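Long-range contact in acylneuraminate lyase (PDB 4N4P), which belongs to the dihydrodipicolinate synthetase family of TIM-barrel proteins: residues A13-F18 with K30-F35. Sequence-based numbering, arbitrary orientation.
Sequences AMVTPF and KEVVNF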
loop_
_atom_site.group_PDB
_atom_site.type_symbol
_atom_site.label_atom_id
_atom_site.label_comp_id
_atom_site.label_asym_id
_atom_site.label_seq_id
_atom_site.Cartn_x
_atom_site.Cartn_y
_atom_site.Cartn_z
ATOM N N ALA A 13 -20.606 3.522 -19.717
ATOM C CA ALA A 13 -19.338 3.929 -20.311
ATOM C C ALA A 13 -19.163 3.108 -21.584
ATOM O O ALA A 13 -18.742 1.941 -21.557
ATOM C CB ALA A 13 -18.190 3.704 -19.337
ATOM N N MET A 14 -19.545 3.714 -22.693
ATOM C CA MET A 14 -19.727 3.002 -23.955
ATOM C C MET A 14 -18.451 2.348 -24.449
ATOM O O MET A 14 -17.416 2.966 -24.428
ATOM C CB MET A 14 -20.193 3.980 -25.035
ATOM C CG MET A 14 -20.801 3.252 -26.238
ATOM S SD MET A 14 -21.187 4.410 -27.543
ATOM C CE MET A 14 -19.599 4.635 -28.313
ATOM N N VAL A 15 -18.565 1.100 -24.893
ATOM C CA VAL A 15 -17.472 0.421 -25.587
ATOM C C VAL A 15 -17.306 1.033 -26.983
ATOM O O VAL A 15 -18.273 1.522 -27.574
ATOM C CB VAL A 15 -17.712 -1.108 -25.667
ATOM C CG1 VAL A 15 -17.722 -1.690 -24.253
ATOM C CG2 VAL A 15 -19.039 -1.444 -26.404
ATOM N N THR A 16 -16.088 0.986 -27.502
ATOM C CA THR A 16 -15.818 1.444 -28.874
ATOM C C THR A 16 -15.631 0.250 -29.838
ATOM O O THR A 16 -14.657 -0.472 -29.724
ATOM C CB THR A 16 -14.586 2.410 -28.922
ATOM O OG1 THR A 16 -14.769 3.474 -27.974
ATOM C CG2 THR A 16 -14.441 3.020 -30.331
ATOM N N PRO A 17 -16.569 0.038 -30.788
ATOM C CA PRO A 17 -16.408 -1.105 -31.684
ATOM C C PRO A 17 -15.193 -1.036 -32.601
ATOM O O PRO A 17 -14.956 -0.025 -33.262
ATOM C CB PRO A 17 -17.706 -1.085 -32.501
ATOM C CG PRO A 17 -18.686 -0.517 -31.530
ATOM C CD PRO A 17 -17.898 0.644 -30.965
ATOM N N PHE A 18 -14.414 -2.111 -32.616
ATOM C CA PHE A 18 -13.354 -2.244 -33.610
ATOM C C PHE A 18 -13.556 -3.537 -34.361
ATOM O O PHE A 18 -14.108 -4.487 -33.823
ATOM C CB PHE A 18 -11.970 -2.302 -32.956
ATOM C CG PHE A 18 -11.652 -1.136 -32.060
ATOM C CD1 PHE A 18 -11.439 0.138 -32.583
ATOM C CD2 PHE A 18 -11.530 -1.326 -30.687
ATOM C CE1 PHE A 18 -11.128 1.205 -31.741
ATOM C CE2 PHE A 18 -11.210 -0.280 -29.845
ATOM C CZ PHE A 18 -11.025 0.997 -30.367
ATOM N N LYS A 30 -22.777 3.248 -34.265
ATOM C CA LYS A 30 -24.189 3.595 -34.321
ATOM C C LYS A 30 -25.077 2.494 -33.745
ATOM O O LYS A 30 -26.045 2.786 -33.030
ATOM C CB LYS A 30 -24.633 3.959 -35.746
ATOM C CG LYS A 30 -23.690 4.920 -36.505
ATOM C CD LYS A 30 -24.114 6.374 -36.319
ATOM C CE LYS A 30 -23.424 7.324 -37.263
ATOM N NZ LYS A 30 -24.311 7.973 -38.300
ATOM N N GLU A 31 -24.745 1.230 -34.019
ATOM C CA GLU A 31 -25.556 0.129 -33.478
ATOM C C GLU A 31 -25.447 0.056 -31.953
ATOM O O GLU A 31 -26.425 -0.226 -31.285
ATOM C CB GLU A 31 -25.152 -1.223 -34.066
ATOM C CG GLU A 31 -25.459 -1.377 -35.562
ATOM C CD GLU A 31 -25.328 -2.819 -36.025
ATOM O OE1 GLU A 31 -25.563 -3.761 -35.219
ATOM O OE2 GLU A 31 -24.999 -3.013 -37.217
ATOM N N VAL A 32 -24.256 0.272 -31.413
ATOM C CA VAL A 32 -24.106 0.268 -29.954
ATOM C C VAL A 32 -24.940 1.394 -29.337
ATOM O O VAL A 32 -25.590 1.192 -28.327
ATOM C CB VAL A 32 -22.631 0.387 -29.538
ATOM C CG1 VAL A 32 -22.483 0.800 -28.064
ATOM C CG2 VAL A 32 -21.914 -0.948 -29.834
ATOM N N VAL A 33 -24.886 2.588 -29.926
ATOM C CA VAL A 33 -25.692 3.715 -29.408
ATOM C C VAL A 33 -27.179 3.349 -29.400
ATOM O O VAL A 33 -27.864 3.500 -28.376
ATOM C CB VAL A 33 -25.413 5.050 -30.170
ATOM C CG1 VAL A 33 -26.414 6.184 -29.730
ATOM C CG2 VAL A 33 -23.982 5.512 -29.940
ATOM N N ASN A 34 -27.700 2.838 -30.525
ATOM C CA ASN A 34 -29.103 2.434 -30.557
ATOM C C ASN A 34 -29.444 1.378 -29.518
ATOM O O ASN A 34 -30.510 1.425 -28.920
ATOM C CB ASN A 34 -29.519 1.935 -31.952
ATOM C CG ASN A 34 -29.476 3.026 -33.027
ATOM O OD1 ASN A 34 -29.452 4.231 -32.756
ATOM N ND2 ASN A 34 -29.497 2.580 -34.286
ATOM N N PHE A 35 -28.557 0.400 -29.324
ATOM C CA PHE A 35 -28.773 -0.648 -28.333
ATOM C C PHE A 35 -28.904 -0.017 -26.931
ATOM O O PHE A 35 -29.837 -0.330 -26.171
ATOM C CB PHE A 35 -27.603 -1.650 -28.388
ATOM C CG PHE A 35 -27.662 -2.727 -27.341
ATOM C CD1 PHE A 35 -28.592 -3.755 -27.427
ATOM C CD2 PHE A 35 -26.742 -2.722 -26.277
ATOM C CE1 PHE A 35 -28.619 -4.775 -26.462
ATOM C CE2 PHE A 35 -26.760 -3.719 -25.326
ATOM C CZ PHE A 35 -27.696 -4.752 -25.417
#
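M14 stretches toward V32 because its CG stands anti to the backbone N (chi1 -163°) and its SD continues the extended line (chi2 -174°), carrying the thioether to the helix before a turn about the CG-SD bond swings CE off that line. V32 divides its two methyls between two loop residues: CG1, anti to its own backbone N (chi1 163°), lies 3.5 Å from M14 CG, a tight carbon contact, while CG2 sits 3.7 Å from P17 CG. The branched side chain of V32 thus meets M14 and P17 closely, crossing each at a slant, and V15 more loosely, with V15 CG2 4.4 Å from V32 CG1. M14 also reaches one residue further along the helix, with SD 3.8 Å from V33 CG2. A long, unbranched thioether suits this place, since it spans the gap between a backbone and a helix whose nearest CA atoms, those of M14 and V32, are 7.9 Å apart. V15 also packs on L257 and M261 of helix 253-263. The rigid ring of P17 offers V32 a compact apolar surface.

In the fold, the contact lays the segment following strand 9-12 of the TIM barrel against helix 26-39, the first helix after that strand. M14 and V33 both rest on I45 of strand 44-47, and M14 also touches V69 of helix 59-73, which extends the apolar layer between barrel and helices.

No hydrogen bond or salt bridge crosses between the segments. V15 O is buried here without a polar partner in the model, 4.3 Å from V32 CG1, a desolvation cost that the surrounding apolar burial probably offsets. Cohesion across this contact therefore rests on dispersion and the exclusion of water, with shape fit of methyl, thioether and ring rather than polar pairing.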